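Local coordinates for hypothetical protein (Vibrio cholerae, PDB 2V1L) that is of unknown function but is encoded on a pathogenicity island and shares structural homology with the human P32 protein, at residues 94-99 with 124-129; 101-106 with 111-116; 58-63 with 128-133; 64-67 with 71-74. One frame throughout, in Å; residues are numbered along the deposited sequence.

Contact 1 (94-99 with 124-129)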
# COMPACT_ATOMS: atom_id res chain seq x y z
N LEU A 94 -4.96 -7.11 3.24
CA LEU A 94 -5.13 -6.86 1.82
C LEU A 94 -3.73 -6.78 1.26
O LEU A 94 -2.85 -6.18 1.88
CB LEU A 94 -5.77 -5.50 1.59
CG LEU A 94 -7.26 -5.27 1.87
CD1 LEU A 94 -7.43 -4.45 3.10
CD2 LEU A 94 -7.83 -4.47 0.68
N ASP A 95 -3.53 -7.33 0.09
CA ASP A 95 -2.21 -7.30 -0.56
C ASP A 95 -2.43 -7.09 -2.05
O ASP A 95 -3.26 -7.76 -2.65
CB ASP A 95 -1.46 -8.61 -0.29
CG ASP A 95 -0.04 -8.59 -0.85
OD1 ASP A 95 0.81 -7.79 -0.39
OD2 ASP A 95 0.22 -9.39 -1.76
N PHE A 96 -1.72 -6.13 -2.64
CA PHE A 96 -1.78 -5.92 -4.08
C PHE A 96 -0.38 -6.14 -4.57
O PHE A 96 0.49 -5.36 -4.28
CB PHE A 96 -2.28 -4.50 -4.43
CG PHE A 96 -3.65 -4.19 -3.87
CD1 PHE A 96 -4.80 -4.68 -4.49
CD2 PHE A 96 -3.78 -3.45 -2.68
CE1 PHE A 96 -6.09 -4.41 -3.94
CE2 PHE A 96 -5.06 -3.17 -2.14
CZ PHE A 96 -6.20 -3.67 -2.76
N ASP A 97 -0.14 -7.23 -5.28
CA ASP A 97 1.23 -7.60 -5.65
C ASP A 97 1.42 -7.34 -7.15
O ASP A 97 0.94 -8.09 -7.99
CB ASP A 97 1.51 -9.07 -5.28
CG ASP A 97 2.99 -9.45 -5.44
OD1 ASP A 97 3.68 -8.93 -6.35
OD2 ASP A 97 3.47 -10.29 -4.65
N PHE A 98 2.10 -6.24 -7.48
CA PHE A 98 2.19 -5.82 -8.88
C PHE A 98 3.27 -6.62 -9.65
O PHE A 98 3.06 -6.96 -10.81
CB PHE A 98 2.36 -4.27 -8.98
CG PHE A 98 1.22 -3.51 -8.34
CD1 PHE A 98 -0.03 -3.47 -8.93
CD2 PHE A 98 1.39 -2.89 -7.11
CE1 PHE A 98 -1.08 -2.80 -8.33
CE2 PHE A 98 0.35 -2.22 -6.51
CZ PHE A 98 -0.89 -2.18 -7.11
N GLN A 99 4.38 -6.93 -8.99
CA GLN A 99 5.41 -7.84 -9.50
C GLN A 99 4.80 -9.12 -10.07
O GLN A 99 5.16 -9.58 -11.15
CB GLN A 99 6.37 -8.24 -8.38
CG GLN A 99 7.35 -7.18 -7.93
CD GLN A 99 8.21 -7.60 -6.70
OE1 GLN A 99 7.72 -8.22 -5.74
NE2 GLN A 99 9.48 -7.24 -6.75
N GLN A 124 -9.74 0.62 -5.26
CA GLN A 124 -10.21 2.00 -5.23
C GLN A 124 -10.71 2.40 -3.86
O GLN A 124 -10.47 3.51 -3.43
CB GLN A 124 -11.36 2.18 -6.24
CG GLN A 124 -10.87 2.20 -7.68
CD GLN A 124 -12.04 2.37 -8.61
OE1 GLN A 124 -13.14 1.85 -8.35
NE2 GLN A 124 -11.84 3.15 -9.67
N LEU A 125 -11.43 1.50 -3.21
CA LEU A 125 -11.87 1.71 -1.85
C LEU A 125 -10.72 1.75 -0.88
O LEU A 125 -10.66 2.64 -0.07
CB LEU A 125 -12.89 0.66 -1.41
CG LEU A 125 -14.25 0.76 -2.10
CD1 LEU A 125 -14.94 -0.62 -2.09
CD2 LEU A 125 -15.15 1.79 -1.42
N TRP A 126 -9.83 0.75 -0.94
CA TRP A 126 -8.63 0.76 -0.10
C TRP A 126 -7.86 2.08 -0.24
O TRP A 126 -7.43 2.69 0.78
CB TRP A 126 -7.66 -0.40 -0.47
CG TRP A 126 -6.44 -0.27 0.37
CD1 TRP A 126 -6.30 -0.67 1.65
CD2 TRP A 126 -5.22 0.41 0.02
NE1 TRP A 126 -5.06 -0.32 2.12
CE2 TRP A 126 -4.37 0.34 1.14
CE3 TRP A 126 -4.75 1.03 -1.14
CZ2 TRP A 126 -3.09 0.87 1.13
CZ3 TRP A 126 -3.47 1.59 -1.14
CH2 TRP A 126 -2.66 1.50 -0.01
N GLU A 127 -7.62 2.51 -1.48
CA GLU A 127 -6.77 3.69 -1.72
C GLU A 127 -7.39 5.01 -1.26
O GLU A 127 -6.68 5.88 -0.78
CB GLU A 127 -6.39 3.80 -3.19
CG GLU A 127 -5.28 4.83 -3.48
CD GLU A 127 -5.27 5.27 -4.95
OE1 GLU A 127 -4.36 4.85 -5.71
OE2 GLU A 127 -6.18 6.03 -5.34
N SER A 128 -8.69 5.17 -1.47
CA SER A 128 -9.49 6.31 -0.97
C SER A 128 -9.44 6.41 0.59
O SER A 128 -9.23 7.48 1.18
CB SER A 128 -10.95 6.14 -1.49
OG SER A 128 -11.88 6.87 -0.70
N ASN A 129 -9.57 5.27 1.24
CA ASN A 129 -9.39 5.18 2.69
C ASN A 129 -7.97 5.58 3.11
O ASN A 129 -7.77 6.47 3.93
CB ASN A 129 -9.72 3.75 3.16
CG ASN A 129 -11.21 3.45 3.18
OD1 ASN A 129 -11.62 2.31 3.42
ND2 ASN A 129 -12.04 4.46 2.93

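Contact 2 (101-106 with 111-116)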
# COMPACT_ATOMS: atom_id res chain seq x y z
N GLY A 101 1.30 -9.79 -10.27
CA GLY A 101 -0.02 -9.64 -10.88
C GLY A 101 -1.17 -10.25 -10.09
O GLY A 101 -2.20 -10.57 -10.67
N ASP A 102 -1.02 -10.40 -8.78
CA ASP A 102 -2.08 -10.98 -7.93
C ASP A 102 -2.51 -10.04 -6.80
O ASP A 102 -1.72 -9.22 -6.35
CB ASP A 102 -1.61 -12.27 -7.25
CG ASP A 102 -1.46 -13.43 -8.23
OD1 ASP A 102 -2.32 -13.66 -9.10
OD2 ASP A 102 -0.44 -14.13 -8.08
N PHE A 103 -3.74 -10.21 -6.33
CA PHE A 103 -4.20 -9.54 -5.11
C PHE A 103 -4.67 -10.58 -4.12
O PHE A 103 -5.07 -11.69 -4.51
CB PHE A 103 -5.27 -8.44 -5.38
CG PHE A 103 -6.64 -8.97 -5.68
CD1 PHE A 103 -6.98 -9.40 -6.98
CD2 PHE A 103 -7.61 -9.07 -4.67
CE1 PHE A 103 -8.26 -9.90 -7.26
CE2 PHE A 103 -8.90 -9.58 -4.95
CZ PHE A 103 -9.22 -10.00 -6.25
N PHE A 104 -4.63 -10.23 -2.84
CA PHE A 104 -5.11 -11.07 -1.78
C PHE A 104 -6.06 -10.35 -0.82
O PHE A 104 -5.81 -9.21 -0.41
CB PHE A 104 -3.93 -11.59 -0.98
CG PHE A 104 -4.30 -12.42 0.18
CD1 PHE A 104 -4.50 -13.79 0.04
CD2 PHE A 104 -4.43 -11.86 1.43
CE1 PHE A 104 -4.84 -14.57 1.13
CE2 PHE A 104 -4.80 -12.62 2.52
CZ PHE A 104 -4.99 -13.98 2.38
N THR A 105 -7.08 -11.08 -0.40
CA THR A 105 -7.88 -10.74 0.73
C THR A 105 -8.12 -12.02 1.53
O THR A 105 -8.08 -13.10 0.96
CB THR A 105 -9.19 -10.13 0.21
OG1 THR A 105 -9.05 -8.70 0.16
CG2 THR A 105 -10.36 -10.54 0.99
N ALA A 106 -8.41 -11.91 2.83
CA ALA A 106 -8.67 -13.10 3.63
C ALA A 106 -9.90 -13.88 3.12
O ALA A 106 -9.93 -15.10 3.21
CB ALA A 106 -8.79 -12.76 5.12
N ASN A 111 -6.12 -13.98 -6.41
CA ASN A 111 -6.71 -13.86 -7.74
C ASN A 111 -5.92 -12.87 -8.59
O ASN A 111 -5.28 -11.96 -8.06
CB ASN A 111 -8.19 -13.47 -7.66
CG ASN A 111 -9.09 -14.65 -7.28
OD1 ASN A 111 -9.22 -15.62 -8.04
ND2 ASN A 111 -9.69 -14.57 -6.10
N PRO A 112 -5.90 -13.08 -9.91
CA PRO A 112 -5.12 -12.17 -10.72
C PRO A 112 -5.79 -10.81 -10.83
O PRO A 112 -7.01 -10.70 -10.72
CB PRO A 112 -5.04 -12.88 -12.08
CG PRO A 112 -5.53 -14.31 -11.83
CD PRO A 112 -6.51 -14.15 -10.72
N ILE A 113 -4.98 -9.79 -11.06
CA ILE A 113 -5.46 -8.41 -11.09
C ILE A 113 -6.03 -7.97 -12.47
O ILE A 113 -7.11 -7.36 -12.54
CB ILE A 113 -4.32 -7.49 -10.65
CG1 ILE A 113 -4.11 -7.58 -9.13
CG2 ILE A 113 -4.54 -6.06 -11.12
CD1 ILE A 113 -2.73 -7.07 -8.66
N VAL A 114 -5.32 -8.31 -13.54
CA VAL A 114 -5.50 -7.71 -14.89
C VAL A 114 -6.90 -7.18 -15.28
O VAL A 114 -7.16 -5.96 -15.16
CB VAL A 114 -4.85 -8.59 -16.00
CG1 VAL A 114 -5.40 -8.26 -17.39
CG2 VAL A 114 -3.35 -8.40 -15.98
N GLY A 115 -7.79 -8.06 -15.72
CA GLY A 115 -9.13 -7.63 -16.19
C GLY A 115 -10.17 -7.97 -15.15
O GLY A 115 -11.33 -8.26 -15.48
N ASN A 116 -9.75 -7.92 -13.89
CA ASN A 116 -10.54 -8.41 -12.77
C ASN A 116 -11.22 -7.26 -12.00
O ASN A 116 -10.56 -6.31 -11.58
CB ASN A 116 -9.65 -9.28 -11.87
CG ASN A 116 -10.40 -9.91 -10.73
OD1 ASN A 116 -11.31 -9.31 -10.18
ND2 ASN A 116 -10.00 -11.11 -10.33

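Contact 3 (58-63 with 128-133)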
# COMPACT_ATOMS: atom_id res chain seq x y z
N HIS A 58 -4.63 0.18 10.39
CA HIS A 58 -3.79 -0.96 9.98
C HIS A 58 -2.47 -0.44 9.48
O HIS A 58 -2.44 0.55 8.74
CB HIS A 58 -4.43 -1.79 8.86
CG HIS A 58 -5.72 -2.46 9.21
ND1 HIS A 58 -6.47 -3.16 8.28
CD2 HIS A 58 -6.40 -2.54 10.38
CE1 HIS A 58 -7.56 -3.64 8.86
NE2 HIS A 58 -7.54 -3.28 10.13
N PRO A 59 -1.36 -1.12 9.83
CA PRO A 59 -0.08 -0.73 9.22
C PRO A 59 -0.09 -1.00 7.73
O PRO A 59 -0.76 -1.92 7.29
CB PRO A 59 0.95 -1.67 9.88
CG PRO A 59 0.26 -2.28 11.00
CD PRO A 59 -1.21 -2.23 10.79
N VAL A 60 0.66 -0.23 6.96
CA VAL A 60 0.73 -0.43 5.54
C VAL A 60 2.19 -0.44 5.15
O VAL A 60 2.97 0.36 5.65
CB VAL A 60 -0.02 0.68 4.77
CG1 VAL A 60 0.29 0.62 3.34
CG2 VAL A 60 -1.55 0.61 5.01
N GLU A 61 2.54 -1.36 4.24
CA GLU A 61 3.86 -1.42 3.60
C GLU A 61 3.74 -1.29 2.09
O GLU A 61 2.91 -1.96 1.46
CB GLU A 61 4.57 -2.74 3.97
CG GLU A 61 5.98 -2.85 3.40
CD GLU A 61 6.73 -4.09 3.88
OE1 GLU A 61 6.87 -4.28 5.10
OE2 GLU A 61 7.21 -4.85 3.00
N ILE A 62 4.58 -0.44 1.51
CA ILE A 62 4.63 -0.27 0.07
C ILE A 62 6.07 -0.43 -0.42
O ILE A 62 6.98 0.14 0.17
CB ILE A 62 4.07 1.11 -0.38
CG1 ILE A 62 2.62 1.28 0.08
CG2 ILE A 62 4.21 1.25 -1.91
CD1 ILE A 62 2.14 2.73 0.31
N ALA A 63 6.27 -1.19 -1.50
CA ALA A 63 7.60 -1.42 -2.06
C ALA A 63 7.78 -0.92 -3.47
O ALA A 63 6.97 -1.17 -4.37
CB ALA A 63 7.99 -2.89 -1.99
N SER A 128 -8.69 5.17 -1.47
CA SER A 128 -9.49 6.31 -0.97
C SER A 128 -9.44 6.41 0.59
O SER A 128 -9.23 7.48 1.18
CB SER A 128 -10.95 6.14 -1.49
OG SER A 128 -11.88 6.87 -0.70
N ASN A 129 -9.57 5.27 1.24
CA ASN A 129 -9.39 5.18 2.69
C ASN A 129 -7.97 5.58 3.11
O ASN A 129 -7.77 6.47 3.93
CB ASN A 129 -9.72 3.75 3.16
CG ASN A 129 -11.21 3.45 3.18
OD1 ASN A 129 -11.62 2.31 3.42
ND2 ASN A 129 -12.04 4.46 2.93
N PHE A 130 -6.98 4.91 2.56
CA PHE A 130 -5.57 5.17 2.90
C PHE A 130 -5.18 6.64 2.72
O PHE A 130 -4.54 7.23 3.59
CB PHE A 130 -4.64 4.28 2.08
CG PHE A 130 -3.17 4.52 2.32
CD1 PHE A 130 -2.57 4.13 3.51
CD2 PHE A 130 -2.39 5.09 1.32
CE1 PHE A 130 -1.18 4.34 3.72
CE2 PHE A 130 -1.00 5.29 1.51
CZ PHE A 130 -0.40 4.90 2.71
N LEU A 131 -5.56 7.22 1.60
CA LEU A 131 -5.32 8.66 1.36
C LEU A 131 -6.00 9.59 2.37
O LEU A 131 -5.39 10.57 2.81
CB LEU A 131 -5.65 9.07 -0.10
CG LEU A 131 -4.68 8.45 -1.13
CD1 LEU A 131 -5.12 8.74 -2.56
CD2 LEU A 131 -3.21 8.90 -0.88
N ALA A 132 -7.23 9.26 2.78
CA ALA A 132 -7.87 9.98 3.89
C ALA A 132 -7.07 9.90 5.20
O ALA A 132 -6.91 10.92 5.90
CB ALA A 132 -9.30 9.53 4.10
N TYR A 133 -6.59 8.71 5.52
CA TYR A 133 -5.82 8.45 6.74
C TYR A 133 -4.53 9.25 6.75
O TYR A 133 -4.22 9.90 7.73
CB TYR A 133 -5.42 6.96 6.83
CG TYR A 133 -6.58 5.99 6.88
CD1 TYR A 133 -7.85 6.41 7.22
CD2 TYR A 133 -6.38 4.62 6.55
CE1 TYR A 133 -8.92 5.52 7.25
CE2 TYR A 133 -7.44 3.72 6.59
CZ TYR A 133 -8.69 4.17 6.94
OH TYR A 133 -9.74 3.29 6.95

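Contact 4 (64-67 with 71-74)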
# COMPACT_ATOMS: atom_id res chain seq x y z
N LEU A 64 8.89 -0.23 -3.66
CA LEU A 64 9.21 0.39 -4.93
C LEU A 64 10.64 0.04 -5.29
O LEU A 64 11.51 -0.03 -4.42
CB LEU A 64 9.07 1.92 -4.82
CG LEU A 64 7.82 2.55 -4.18
CD1 LEU A 64 8.10 3.99 -3.81
CD2 LEU A 64 6.65 2.49 -5.12
N SER A 65 10.89 -0.15 -6.57
CA SER A 65 12.26 -0.28 -7.07
C SER A 65 12.47 0.71 -8.20
O SER A 65 11.53 1.05 -8.92
CB SER A 65 12.51 -1.70 -7.56
OG SER A 65 11.80 -1.93 -8.76
N GLN A 66 13.71 1.17 -8.33
CA GLN A 66 14.12 2.16 -9.35
C GLN A 66 14.45 1.45 -10.65
O GLN A 66 15.41 0.66 -10.71
CB GLN A 66 15.35 2.95 -8.86
CG GLN A 66 15.70 2.72 -7.37
CD GLN A 66 17.11 3.18 -6.98
OE1 GLN A 66 17.55 4.28 -7.34
NE2 GLN A 66 17.82 2.34 -6.22
N SER A 67 13.68 1.73 -11.70
CA SER A 67 13.86 1.06 -12.99
C SER A 67 15.20 1.37 -13.67
O SER A 67 15.95 2.25 -13.22
CB SER A 67 12.70 1.40 -13.93
OG SER A 67 12.89 0.81 -15.22
N GLN A 71 12.57 5.66 -14.15
CA GLN A 71 11.28 5.83 -13.45
C GLN A 71 10.93 4.67 -12.50
O GLN A 71 11.21 3.51 -12.81
CB GLN A 71 10.14 6.09 -14.44
CG GLN A 71 9.63 4.87 -15.20
CD GLN A 71 8.35 5.17 -15.99
OE1 GLN A 71 8.14 6.28 -16.47
NE2 GLN A 71 7.50 4.16 -16.13
N TRP A 72 10.28 5.00 -11.38
CA TRP A 72 10.01 4.06 -10.28
C TRP A 72 8.84 3.12 -10.55
O TRP A 72 7.91 3.46 -11.28
CB TRP A 72 9.77 4.80 -8.97
CG TRP A 72 11.00 5.46 -8.40
CD1 TRP A 72 11.54 6.66 -8.77
CD2 TRP A 72 11.85 4.96 -7.34
NE1 TRP A 72 12.66 6.94 -8.02
CE2 TRP A 72 12.87 5.91 -7.14
CE3 TRP A 72 11.83 3.80 -6.55
CZ2 TRP A 72 13.88 5.74 -6.18
CZ3 TRP A 72 12.84 3.63 -5.58
CH2 TRP A 72 13.85 4.60 -5.41
N CYS A 73 8.90 1.93 -9.97
CA CYS A 73 7.86 0.92 -10.14
C CYS A 73 7.30 0.52 -8.78
O CYS A 73 8.06 0.25 -7.85
CB CYS A 73 8.43 -0.31 -10.83
SG CYS A 73 9.37 0.11 -12.34
N ILE A 74 5.97 0.50 -8.65
CA ILE A 74 5.34 0.02 -7.42
C ILE A 74 5.32 -1.50 -7.44
O ILE A 74 4.74 -2.11 -8.34
CB ILE A 74 3.92 0.61 -7.20
CG1 ILE A 74 3.33 0.16 -5.86
CG2 ILE A 74 2.97 0.20 -8.31
CD1 ILE A 74 2.35 1.12 -5.34

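Contact 1 (94-99 with 124-129)
Phe96 and Trp126 meet where helix 117-135 packs on the curved antiparallel sheet of this P32-like fold, the phenyl ring coming from strand 95-97 and the indole from the helix. The two side chains run past each other in opposite senses. CE2 of Phe96 leads, 3.9 Å above the indole plane of Trp126 but displaced toward its rim, and 4.1 Å from Trp126 CG. The five-membered ring of Trp126 and the Phe96 ring have centroids 5.8 Å apart and planes inclined at 55°. Trp126 reaches the sheet because its CG stands anti to the backbone N (chi1 177°), which carries the indole out from the helix; Phe130, one turn later, lays its ring nearly parallel to it. Phe17 of helix 15-29 also packs against the indole, while Tyr123 meets the Phe96 ring edge-to-face. No hydrogen bond joins the two segments; side chains alone bridge them. At the corner where the chain turns into strand 95-97, the Leu94 methyl CD1 rests 4.2 Å from Trp126 CD1.

Contact 2 (101-106 with 111-116)
The carbonyl oxygen of Asn111 receives the amide of Phe103, with N and O 2.9 Å apart and an N-H...O angle of 167°, and at 3.3 Å it also takes a CA-H...O contact from Asp102 CA. The return bond, from Asn111 N to Phe103 O, is longer at 3.2 Å and completes the hydrogen-bonded pair of this antiparallel hairpin. Beyond the non-hydrogen-bonded pair Asp102-Pro112, Ile113 N donates to Gly101 O over 2.9 Å, approaching from above the carbonyl plane. Phe103 CG sits between its backbone N and carbonyl carbon (chi1 76°), which swings the ring across to the partner strand: CE1 lies 3.6 Å from Asn111 CB, and the ring edge faces both Pro112 O and Asn116 ND2. Ile113 packs alongside, its CG1 4.0 Å from Phe103 CB. Gly101, with positive phi, and Asp102 form a G1 bulge opposite Asp97 of strand 95-97. Asn116 is the N-cap of helix 117-135, its OD1 weakly bonded to the amides of Asp118 and Ala119. Strand 111-112 pairs with strand 102-105 at one end of the sheet, and a short loop leads from it into that helix, whose Ala119 and Leu122 pack on Phe103, as does Phe96.

Contact 3 (58-63 with 128-133)
The helix-on-sheet core of the domain is built here by Val60 and Ile62 of strand 60-66, which face Phe130 of helix 117-135. The two aliphatic residues are two apart along the strand and so present their side chains on the same face of the sheet, both directed at the helix. Phe130 answers with a ring set far out from the helix axis, its CG anti to the backbone N (chi1 177°), and this extension spans a separation of 8.8 Å between the CA atoms of Val60 and Phe130. Val60 meets one flank of the ring: its CG2 is 4.0 Å from Phe130 CD1, and its CB and CG1 both lie close to CE1, so that the branched carbon and both methyls take part. The Val60 and Phe130 side chains are inclined to one another, whereas Ile62 and Phe130 approach from opposite directions. Ile62 uses only the end of its chain, placing its CD1 4.1 Å from Phe130 CZ, the far end of the ring. Phe45 of the adjoining strand 41-46 meets the same ring edge-to-face, and Phe17 and Leu20 of helix 15-29 pack against it too. All three touching residues are buried, and no hydrogen bond passes between the segments. The contact probably rests on dispersion and the exclusion of water, and no directional bond between the two segments fixes their relative setting.

Contact 4 (64-67 with 71-74)
A chi1 of -70° places the Trp72 CG beside its own backbone N, and the indole leans from there across to strand 64-66, so that one face lies against the Gln66 side chain. The Gln66 chain is extended beyond CG, and the two side chains run alongside each other in the same direction. The result is a CH-pi contact: Gln66 CG stands 3.6 Å from the centroid of the six-membered ring of Trp72, 27° off the normal and so over the face. The indole also touches Leu64, whose CB is 3.8 Å from Trp72 CE3, and Leu64 CD2 lies 3.9 Å from Ile74 CB. Between the non-hydrogen-bonded pairs Leu64-Ile74 and Gln66-Trp72, Ser65 and Cys73 form the hydrogen-bonded pair, with Ser65 N to Cys73 O at 3.1 Å and Cys73 N to Ser65 O at 3.0 Å. Ser67 OG is hydrogen-bonded to Asp69 OD1 in the connecting turn. Leu21 and Leu25 of helix 15-29 pack on Leu64, and Leu25 also reaches Trp72, so the face bearing Leu64, Trp72 and Ile74 is turned toward that helix. With axes 4.8 Å apart and directions at 157°, strands 64-66 and 72-74 form the turn end of an antiparallel beta hairpin.

In the fold
Contacts 1 and 3 are buried near the centre of the chain and fasten the same helix, 117-135, to different strands of one sheet; both are purely apolar across their segments, and Trp126 CZ2 joins them by packing 4.0 Å from Val60 CG1. Contacts 2 and 4 are partly buried hairpins farther out, with centres about 20 Å apart, where backbone hydrogen bonds set the pairing and side chains supplement it. Contact 2 adjoins contact 1 through the neighbouring strands 95-97 and 102-105. Contact 4 continues strand 60-66 from contact 3, and Ile62 CG2 lies 3.9 Å from Ile74 CD1.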